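Local coordinates for TT1561 protein (Thermus thermophilus, PDB 1UF3) that is of unknown function but binds calcium ions and is a predicted phosphoesterase of the calcineurin-like metallophosphoesterase superfamily, at residues I8-P14 / A35-N41; T100-W104 / L143-Y149; A187-Q191 / D206-Y212. One frame throughout, in Å; residues are numbered along the deposited sequence.

Contact 1 of 3, residues I8-P14 / A35-N41; sequences ILATSNP and AIALIGN
The amides of Asn-13 and Asn-41 lie side by side with their planes turned 68° apart, and Asn-13 OD1 is where they meet. This oxygen accepts Asn-41 N at 3.1 Å, the donor tilted only 16° from the amide plane of Asn-13; a second, weak bond comes from Asn-41 ND2 at 2.8 Å. CG of Asn-13 stands anti to the backbone N (chi1 -162°), which carries the amide across to the other loop. Further fixings hold both groups: Asn-41 OD1 accepts Gln-73 N, and Asn-13 ND2 makes a weak bond to Asp-206. The puckered ring of Pro-14 brings CD to 3.1 Å from Asn-41 O and packs on Leu-38 CD2.

Behind the asparagines, strands 8-12 and 35-39 run parallel. Leu-9 uses both its N, to Ala-35 O, and its O, from Ala-37 N at 2.9 Å; Thr-11 O then accepts Ile-39 N, while the bond of Thr-11 N to Ala-37 O is weak. On one face Ile-8 CG2 rests on Ala-37 CB, and Ser-12 CB meets Ile-39 CB at 3.6 Å. The other carries Leu-9, Ile-36, Thr-11 and Leu-38, covered by helix 18-25. The strands belong to a beta-alpha-beta crossover, and their C-terminal ends, with a cis peptide before Asn-41, probably correspond to the places where calcineurin-family enzymes carry metal-binding loops.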
loop_
_atom_site.group_PDB
_atom_site.type_symbol
_atom_site.label_atom_id
_atom_site.label_comp_id
_atom_site.label_asym_id
_atom_site.label_seq_id
_atom_site.Cartn_x
_atom_site.Cartn_y
_atom_site.Cartn_z
ATOM N N ILE A 8 -17.867 6.522 5.161
ATOM C CA ILE A 8 -18.520 5.556 6.023
ATOM C C ILE A 8 -19.676 4.881 5.308
ATOM O O ILE A 8 -20.576 5.564 4.780
ATOM C CB ILE A 8 -19.064 6.227 7.261
ATOM C CG1 ILE A 8 -17.936 6.884 8.062
ATOM C CG2 ILE A 8 -19.801 5.239 8.108
ATOM C CD1 ILE A 8 -18.500 7.829 9.095
ATOM N N LEU A 9 -19.641 3.545 5.273
ATOM C CA LEU A 9 -20.714 2.744 4.678
ATOM C C LEU A 9 -21.728 2.578 5.821
ATOM O O LEU A 9 -21.387 2.101 6.921
ATOM C CB LEU A 9 -20.160 1.387 4.224
ATOM C CG LEU A 9 -21.105 0.431 3.504
ATOM C CD1 LEU A 9 -21.653 1.102 2.259
ATOM C CD2 LEU A 9 -20.339 -0.857 3.140
ATOM N N ALA A 10 -22.965 2.999 5.580
ATOM C CA ALA A 10 -23.994 2.963 6.615
ATOM C C ALA A 10 -25.372 2.441 6.183
ATOM O O ALA A 10 -25.731 2.498 5.016
ATOM C CB ALA A 10 -24.146 4.358 7.204
ATOM N N THR A 11 -26.127 1.952 7.157
ATOM C CA THR A 11 -27.460 1.411 6.926
ATOM C C THR A 11 -28.073 1.144 8.285
ATOM O O THR A 11 -27.382 1.219 9.326
ATOM C CB THR A 11 -27.412 0.086 6.132
ATOM O OG1 THR A 11 -28.736 -0.267 5.726
ATOM C CG2 THR A 11 -26.867 -1.049 7.006
ATOM N N SER A 12 -29.367 0.827 8.285
ATOM C CA SER A 12 -30.082 0.550 9.527
ATOM C C SER A 12 -31.109 -0.572 9.386
ATOM O O SER A 12 -31.386 -1.056 8.301
ATOM C CB SER A 12 -30.827 1.800 9.990
ATOM O OG SER A 12 -31.843 2.113 9.038
ATOM N N ASN A 13 -31.653 -0.976 10.517
ATOM C CA ASN A 13 -32.703 -1.977 10.571
ATOM C C ASN A 13 -32.649 -3.147 9.592
ATOM O O ASN A 13 -33.599 -3.371 8.860
ATOM C CB ASN A 13 -34.044 -1.251 10.409
ATOM C CG ASN A 13 -35.213 -2.080 10.876
ATOM O OD1 ASN A 13 -35.336 -2.383 12.068
ATOM N ND2 ASN A 13 -36.083 -2.458 9.938
ATOM N N PRO A 14 -31.541 -3.906 9.556
ATOM C CA PRO A 14 -31.472 -5.047 8.629
ATOM C C PRO A 14 -32.498 -6.169 8.954
ATOM O O PRO A 14 -32.821 -6.994 8.097
ATOM C CB PRO A 14 -30.022 -5.523 8.770
ATOM C CG PRO A 14 -29.659 -5.112 10.191
ATOM C CD PRO A 14 -30.263 -3.726 10.270
ATOM N N ALA A 35 -14.930 2.876 7.076
ATOM C CA ALA A 35 -15.606 2.356 8.237
ATOM C C ALA A 35 -17.056 1.967 7.900
ATOM O O ALA A 35 -17.548 2.266 6.808
ATOM C CB ALA A 35 -15.576 3.367 9.324
ATOM N N ILE A 36 -17.715 1.294 8.839
ATOM C CA ILE A 36 -19.093 0.874 8.669
ATOM C C ILE A 36 -19.825 1.267 9.938
ATOM O O ILE A 36 -19.295 1.119 11.046
ATOM C CB ILE A 36 -19.217 -0.664 8.527
ATOM C CG1 ILE A 36 -18.701 -1.121 7.167
ATOM C CG2 ILE A 36 -20.653 -1.090 8.790
ATOM C CD1 ILE A 36 -18.592 -2.642 6.992
ATOM N N ALA A 37 -21.030 1.802 9.782
ATOM C CA ALA A 37 -21.842 2.163 10.928
ATOM C C ALA A 37 -23.184 1.489 10.688
ATOM O O ALA A 37 -23.768 1.619 9.610
ATOM C CB ALA A 37 -22.000 3.667 11.029
ATOM N N LEU A 38 -23.673 0.750 11.676
ATOM C CA LEU A 38 -24.934 0.046 11.486
ATOM C C LEU A 38 -25.877 0.195 12.679
ATOM O O LEU A 38 -25.519 -0.073 13.834
ATOM C CB LEU A 38 -24.637 -1.425 11.167
ATOM C CG LEU A 38 -25.794 -2.332 10.742
ATOM C CD1 LEU A 38 -25.284 -3.629 10.055
ATOM C CD2 LEU A 38 -26.600 -2.617 11.975
ATOM N N ILE A 39 -27.087 0.660 12.369
ATOM C CA ILE A 39 -28.132 0.911 13.350
ATOM C C ILE A 39 -29.147 -0.232 13.341
ATOM O O ILE A 39 -29.524 -0.692 12.273
ATOM C CB ILE A 39 -28.893 2.229 13.012
ATOM C CG1 ILE A 39 -27.912 3.401 12.838
ATOM C CG2 ILE A 39 -29.848 2.563 14.132
ATOM C CD1 ILE A 39 -27.232 3.833 14.137
ATOM N N GLY A 40 -29.596 -0.675 14.519
ATOM C CA GLY A 40 -30.569 -1.765 14.575
ATOM C C GLY A 40 -31.916 -1.372 13.962
ATOM O O GLY A 40 -32.048 -0.274 13.431
ATOM N N ASN A 41 -32.924 -2.242 14.016
ATOM C CA ASN A 41 -32.842 -3.570 14.626
ATOM C C ASN A 41 -31.930 -4.480 13.828
ATOM O O ASN A 41 -32.105 -4.642 12.626
ATOM C CB ASN A 41 -34.240 -4.228 14.679
ATOM C CG ASN A 41 -35.269 -3.374 15.389
ATOM O OD1 ASN A 41 -35.144 -3.083 16.580
ATOM N ND2 ASN A 41 -36.303 -2.965 14.656
#

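Contact 2 of 3, residues T100-W104 / L143-Y149; sequences TFTFW and LWELKDY
The short strand 101-104, which pairs antiparallel with 108-118 at the border of one sheet, turns Phe-101 and Phe-103 against Leu-143, Leu-146 and Tyr-149 in the turn and loop that follow helix 133-140. Leu-146 touches both phenylalanines through one methyl carbon. Its CD1 sits over one face of the Phe-101 ring, 4.1 Å from the ring centroid and 17° off the normal, a CH-pi contact displaced somewhat toward the rim. The two side chains come from opposite directions, and the same methyl carbon also reaches CZ of Phe-103 at 4.0 Å. CB of Phe-101 lies 4.0 Å from Leu-143 CD2, while a chi1 of 73°, with CG lodged between the backbone N and the carbonyl carbon, turns the ring to meet Leu-146.

Such packing is how a loop joining helix 133-140 to strand 151-155 is seated on the sheet of this two-sheet fold; Leu-109 of strand 108-118 touches both phenylalanines. A backbone bond from Leu-146 N to Leu-143 O, 2.9 Å, keeps the two leucines on one turn.

At the end of the loop, the aromatic pair meets obliquely. Phe-103 CE2 hangs over the middle of the Tyr-149 ring, 3.4 Å above its plane, while the ring planes make 46° and the centroids are 4.5 Å apart. This is neither a parallel stack nor a T-shaped pair. The assembly closes round the site: Leu-146 packs on Leu-146 of a second subunit, whose Glu-145 accepts the backbone N of Phe-103, and Tyr-149 packs on Arg-105 of a third.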
loop_
_atom_site.group_PDB
_atom_site.type_symbol
_atom_site.label_atom_id
_atom_site.label_comp_id
_atom_site.label_asym_id
_atom_site.label_seq_id
_atom_site.Cartn_x
_atom_site.Cartn_y
_atom_site.Cartn_z
ATOM N N THR A 100 -21.740 3.309 25.286
ATOM C CA THR A 100 -20.309 3.431 25.469
ATOM C C THR A 100 -19.664 4.200 24.307
ATOM O O THR A 100 -20.358 4.939 23.589
ATOM C CB THR A 100 -19.678 2.007 25.713
ATOM O OG1 THR A 100 -18.333 2.148 26.171
ATOM C CG2 THR A 100 -19.715 1.170 24.464
ATOM N N PHE A 101 -18.355 4.041 24.095
ATOM C CA PHE A 101 -17.699 4.794 23.030
ATOM C C PHE A 101 -16.426 4.139 22.512
ATOM O O PHE A 101 -15.905 3.205 23.121
ATOM C CB PHE A 101 -17.333 6.175 23.573
ATOM C CG PHE A 101 -16.186 6.145 24.540
ATOM C CD1 PHE A 101 -14.869 6.277 24.082
ATOM C CD2 PHE A 101 -16.407 5.880 25.886
ATOM C CE1 PHE A 101 -13.802 6.135 24.944
ATOM C CE2 PHE A 101 -15.352 5.734 26.764
ATOM C CZ PHE A 101 -14.035 5.859 26.290
ATOM N N THR A 102 -15.945 4.626 21.371
ATOM C CA THR A 102 -14.672 4.164 20.833
ATOM C C THR A 102 -14.127 5.304 19.966
ATOM O O THR A 102 -14.878 6.226 19.643
ATOM C CB THR A 102 -14.805 2.871 19.995
ATOM O OG1 THR A 102 -13.494 2.397 19.668
ATOM C CG2 THR A 102 -15.581 3.108 18.722
ATOM N N PHE A 103 -12.834 5.262 19.622
ATOM C CA PHE A 103 -12.243 6.294 18.767
ATOM C C PHE A 103 -11.877 5.717 17.427
ATOM O O PHE A 103 -11.369 4.598 17.334
ATOM C CB PHE A 103 -10.939 6.885 19.338
ATOM C CG PHE A 103 -11.120 7.724 20.552
ATOM C CD1 PHE A 103 -10.764 7.230 21.803
ATOM C CD2 PHE A 103 -11.590 9.034 20.451
ATOM C CE1 PHE A 103 -10.868 8.029 22.935
ATOM C CE2 PHE A 103 -11.702 9.837 21.567
ATOM C CZ PHE A 103 -11.341 9.346 22.820
ATOM N N TRP A 104 -12.137 6.481 16.377
ATOM C CA TRP A 104 -11.753 6.069 15.046
ATOM C C TRP A 104 -10.662 7.054 14.631
ATOM O O TRP A 104 -10.583 8.157 15.173
ATOM C CB TRP A 104 -12.902 6.196 14.072
ATOM C CG TRP A 104 -13.848 5.049 14.055
ATOM C CD1 TRP A 104 -13.747 3.874 14.750
ATOM C CD2 TRP A 104 -15.074 4.983 13.323
ATOM N NE1 TRP A 104 -14.847 3.080 14.494
ATOM C CE2 TRP A 104 -15.676 3.736 13.622
ATOM C CE3 TRP A 104 -15.730 5.864 12.445
ATOM C CZ2 TRP A 104 -16.910 3.344 13.075
ATOM C CZ3 TRP A 104 -16.962 5.475 11.898
ATOM C CH2 TRP A 104 -17.535 4.227 12.220
ATOM N N LEU A 143 -19.145 11.642 27.999
ATOM C CA LEU A 143 -18.275 12.131 26.949
ATOM C C LEU A 143 -17.653 13.506 27.180
ATOM O O LEU A 143 -16.623 13.827 26.569
ATOM C CB LEU A 143 -19.038 12.129 25.623
ATOM C CG LEU A 143 -19.610 10.787 25.159
ATOM C CD1 LEU A 143 -20.398 10.999 23.863
ATOM C CD2 LEU A 143 -18.480 9.786 24.923
ATOM N N TRP A 144 -18.272 14.316 28.041
ATOM C CA TRP A 144 -17.765 15.649 28.330
ATOM C C TRP A 144 -16.379 15.582 28.968
ATOM O O TRP A 144 -15.655 16.570 28.963
ATOM C CB TRP A 144 -18.714 16.417 29.268
ATOM C CG TRP A 144 -20.060 16.763 28.656
ATOM C CD1 TRP A 144 -21.297 16.435 29.152
ATOM C CD2 TRP A 144 -20.301 17.541 27.473
ATOM N NE1 TRP A 144 -22.287 16.965 28.352
ATOM C CE2 TRP A 144 -21.705 17.644 27.316
ATOM C CE3 TRP A 144 -19.468 18.162 26.533
ATOM C CZ2 TRP A 144 -22.291 18.339 26.255
ATOM C CZ3 TRP A 144 -20.049 18.854 25.478
ATOM C CH2 TRP A 144 -21.452 18.936 25.346
ATOM N N GLU A 145 -16.008 14.424 29.515
ATOM C CA GLU A 145 -14.695 14.287 30.139
ATOM C C GLU A 145 -13.632 14.190 29.046
ATOM O O GLU A 145 -12.464 14.489 29.277
ATOM C CB GLU A 145 -14.630 13.029 31.017
ATOM C CG GLU A 145 -15.770 12.877 32.015
ATOM C CD GLU A 145 -15.416 13.256 33.451
ATOM O OE1 GLU A 145 -14.298 13.755 33.714
ATOM O OE2 GLU A 145 -16.286 13.048 34.329
ATOM N N LEU A 146 -14.045 13.761 27.860
ATOM C CA LEU A 146 -13.125 13.610 26.742
ATOM C C LEU A 146 -13.087 14.928 25.968
ATOM O O LEU A 146 -14.090 15.359 25.407
ATOM C CB LEU A 146 -13.581 12.438 25.854
ATOM C CG LEU A 146 -13.862 11.156 26.660
ATOM C CD1 LEU A 146 -14.077 9.978 25.729
ATOM C CD2 LEU A 146 -12.683 10.869 27.604
ATOM N N LYS A 147 -11.908 15.538 25.908
ATOM C CA LYS A 147 -11.734 16.849 25.288
ATOM C C LYS A 147 -11.376 17.026 23.811
ATOM O O LYS A 147 -10.519 16.339 23.263
ATOM C CB LYS A 147 -10.713 17.651 26.124
ATOM C CG LYS A 147 -11.044 17.765 27.613
ATOM C CD LYS A 147 -12.482 18.244 27.812
ATOM C CE LYS A 147 -12.710 18.894 29.174
ATOM N NZ LYS A 147 -12.527 17.981 30.332
ATOM N N ASP A 148 -12.053 17.977 23.171
ATOM C CA ASP A 148 -11.777 18.350 21.784
ATOM C C ASP A 148 -11.887 17.301 20.692
ATOM O O ASP A 148 -11.084 17.306 19.750
ATOM C CB ASP A 148 -10.374 18.973 21.695
ATOM C CG ASP A 148 -10.123 19.989 22.796
ATOM O OD1 ASP A 148 -11.034 20.806 23.060
ATOM O OD2 ASP A 148 -9.020 19.965 23.401
ATOM N N TYR A 149 -12.859 16.406 20.782
ATOM C CA TYR A 149 -12.981 15.412 19.730
ATOM C C TYR A 149 -14.258 15.597 18.924
ATOM O O TYR A 149 -15.311 15.817 19.487
ATOM C CB TYR A 149 -13.008 13.988 20.314
ATOM C CG TYR A 149 -11.735 13.504 20.993
ATOM C CD1 TYR A 149 -11.586 13.564 22.373
ATOM C CD2 TYR A 149 -10.701 12.965 20.249
ATOM C CE1 TYR A 149 -10.443 13.095 22.993
ATOM C CE2 TYR A 149 -9.553 12.494 20.857
ATOM C CZ TYR A 149 -9.428 12.557 22.222
ATOM O OH TYR A 149 -8.288 12.050 22.809
#

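Contact 3 of 3, residues A187-Q191 / D206-Y212; sequences AGKGQ and DLSEGEY
Lys-189 lays the aliphatic part of its chain alongside Asp-206: CG is 3.4 Å from Asp-206 CB and 3.2 Å from OD2, the two side chains pointing the same way. Farther out its CD passes Glu-209 OE1, and the ammonium, NZ, stays 4.6 Å from that oxygen, so the opposite charges probably attract only at a distance.

The polar centre is Glu-211. Its OE1 takes two backbone N-H groups, one from each segment: Gly-190 N at 2.8 Å, nearly straight at 173° and on the syn side, and Asp-206 N at 3.0 Å on the anti lone pair. One carboxylate oxygen thus ties both loops together. With an alanine here that acceptor is gone, which would probably leave the N-H groups of Gly-190 and Asp-206 without their shared mate and the glycine-rich loop less firmly tied. Gln-191, bent at its second torsion, crosses Glu-211 with its amide 34° from the carboxylate plane; its NE2 passes Glu-211 CB and donates to Tyr-212 O at 3.3 Å, from 40° above that carbonyl plane.

Gly-190 has backbone angles at which a CB would jam against the preceding carbonyl. The loop after strand 183-186, reading Ala-Gly-Lys-Gly-Gln, probably matches the place of the Gly-His-X-His motif of calcineurin-family phosphoesterases, although it carries no histidine.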
loop_
_atom_site.group_PDB
_atom_site.type_symbol
_atom_site.label_atom_id
_atom_site.label_comp_id
_atom_site.label_asym_id
_atom_site.label_seq_id
_atom_site.Cartn_x
_atom_site.Cartn_y
_atom_site.Cartn_z
ATOM N N ALA A 187 -31.899 5.414 12.480
ATOM C CA ALA A 187 -32.622 4.406 11.714
ATOM C C ALA A 187 -33.732 5.048 10.876
ATOM O O ALA A 187 -34.319 6.048 11.267
ATOM C CB ALA A 187 -33.237 3.369 12.669
ATOM N N GLY A 188 -34.018 4.468 9.725
ATOM C CA GLY A 188 -35.092 5.005 8.913
ATOM C C GLY A 188 -35.068 4.510 7.487
ATOM O O GLY A 188 -34.026 4.076 6.993
ATOM N N LYS A 189 -36.225 4.579 6.829
ATOM C CA LYS A 189 -36.356 4.153 5.435
ATOM C C LYS A 189 -36.251 5.388 4.552
ATOM O O LYS A 189 -36.752 6.452 4.906
ATOM C CB LYS A 189 -37.702 3.441 5.213
ATOM C CG LYS A 189 -37.805 2.094 5.931
ATOM C CD LYS A 189 -39.164 1.420 5.722
ATOM C CE LYS A 189 -40.271 2.155 6.466
ATOM N NZ LYS A 189 -41.603 1.596 6.124
ATOM N N GLY A 190 -35.582 5.240 3.412
ATOM C CA GLY A 190 -35.386 6.353 2.498
ATOM C C GLY A 190 -34.144 7.135 2.888
ATOM O O GLY A 190 -34.169 7.889 3.871
ATOM N N GLN A 191 -33.060 6.970 2.134
ATOM C CA GLN A 191 -31.831 7.676 2.472
ATOM C C GLN A 191 -32.067 9.173 2.344
ATOM O O GLN A 191 -32.649 9.630 1.366
ATOM C CB GLN A 191 -30.671 7.270 1.551
ATOM C CG GLN A 191 -30.421 5.772 1.439
ATOM C CD GLN A 191 -31.222 5.142 0.310
ATOM O OE1 GLN A 191 -32.417 5.413 0.155
ATOM N NE2 GLN A 191 -30.575 4.307 -0.478
ATOM N N ASP A 206 -32.762 1.764 5.014
ATOM C CA ASP A 206 -33.227 0.566 5.693
ATOM C C ASP A 206 -32.739 -0.647 4.883
ATOM O O ASP A 206 -33.182 -0.850 3.739
ATOM C CB ASP A 206 -34.765 0.605 5.758
ATOM C CG ASP A 206 -35.330 -0.477 6.622
ATOM O OD1 ASP A 206 -34.887 -1.618 6.454
ATOM O OD2 ASP A 206 -36.202 -0.188 7.463
ATOM N N LEU A 207 -31.825 -1.444 5.453
ATOM C CA LEU A 207 -31.279 -2.603 4.735
ATOM C C LEU A 207 -32.342 -3.677 4.466
ATOM O O LEU A 207 -32.212 -4.469 3.527
ATOM C CB LEU A 207 -30.108 -3.241 5.507
ATOM C CG LEU A 207 -28.806 -3.572 4.757
ATOM C CD1 LEU A 207 -28.215 -4.853 5.303
ATOM C CD2 LEU A 207 -29.024 -3.705 3.293
ATOM N N SER A 208 -33.371 -3.722 5.303
ATOM C CA SER A 208 -34.460 -4.680 5.099
ATOM C C SER A 208 -35.144 -4.321 3.778
ATOM O O SER A 208 -35.797 -5.156 3.165
ATOM C CB SER A 208 -35.483 -4.612 6.243
ATOM O OG SER A 208 -36.325 -3.478 6.114
ATOM N N GLU A 209 -34.981 -3.071 3.348
ATOM C CA GLU A 209 -35.559 -2.610 2.091
ATOM C C GLU A 209 -34.435 -2.549 1.074
ATOM O O GLU A 209 -34.616 -2.030 -0.034
ATOM C CB GLU A 209 -36.175 -1.220 2.250
ATOM C CG GLU A 209 -37.183 -1.083 3.386
ATOM C CD GLU A 209 -38.457 -1.902 3.173
ATOM O OE1 GLU A 209 -39.331 -1.872 4.062
ATOM O OE2 GLU A 209 -38.583 -2.572 2.128
ATOM N N GLY A 210 -33.274 -3.080 1.472
ATOM C CA GLY A 210 -32.099 -3.107 0.621
ATOM C C GLY A 210 -31.290 -1.814 0.538
ATOM O O GLY A 210 -30.276 -1.768 -0.150
ATOM N N GLU A 211 -31.713 -0.773 1.241
ATOM C CA GLU A 211 -31.027 0.523 1.156
ATOM C C GLU A 211 -29.788 0.754 2.036
ATOM O O GLU A 211 -29.689 0.253 3.159
ATOM C CB GLU A 211 -32.003 1.659 1.467
ATOM C CG GLU A 211 -33.412 1.478 0.930
ATOM C CD GLU A 211 -34.361 2.524 1.482
ATOM O OE1 GLU A 211 -34.301 2.796 2.704
ATOM O OE2 GLU A 211 -35.170 3.074 0.698
ATOM N N TYR A 212 -28.868 1.557 1.506
ATOM C CA TYR A 212 -27.669 1.949 2.235
ATOM C C TYR A 212 -27.115 3.226 1.612
ATOM O O TYR A 212 -27.512 3.627 0.506
ATOM C CB TYR A 212 -26.605 0.836 2.195
ATOM C CG TYR A 212 -25.983 0.655 0.840
ATOM C CD1 TYR A 212 -24.851 1.373 0.467
ATOM C CD2 TYR A 212 -26.564 -0.194 -0.091
ATOM C CE1 TYR A 212 -24.320 1.252 -0.813
ATOM C CE2 TYR A 212 -26.045 -0.330 -1.366
ATOM C CZ TYR A 212 -24.927 0.393 -1.729
ATOM O OH TYR A 212 -24.446 0.245 -3.012
#

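Contacts 1, 2 and 3 follow one another along the chain, each closing before the next opens. Contacts 1 and 3 are neighbours, their centres about 9 Å apart: strands 7-12 and 211-216 lie side by side in one mixed sheet, and Thr-11 OG1 with Glu-211 O, and Ser-12 O with Leu-207 N, probably link them by hydrogen bonds. Contact 2 sets a loop against strand 101-104 of the other sheet, its centre about 20 Å from that of contact 1, yet Trp-104 reaches across to pack on Ile-8 and Ala-35. Because 187-191 follows strand 183-186 of that second sheet, contact 3 joins the two sheets, while contact 2, across the chain's centre from it, faces neighbouring subunits.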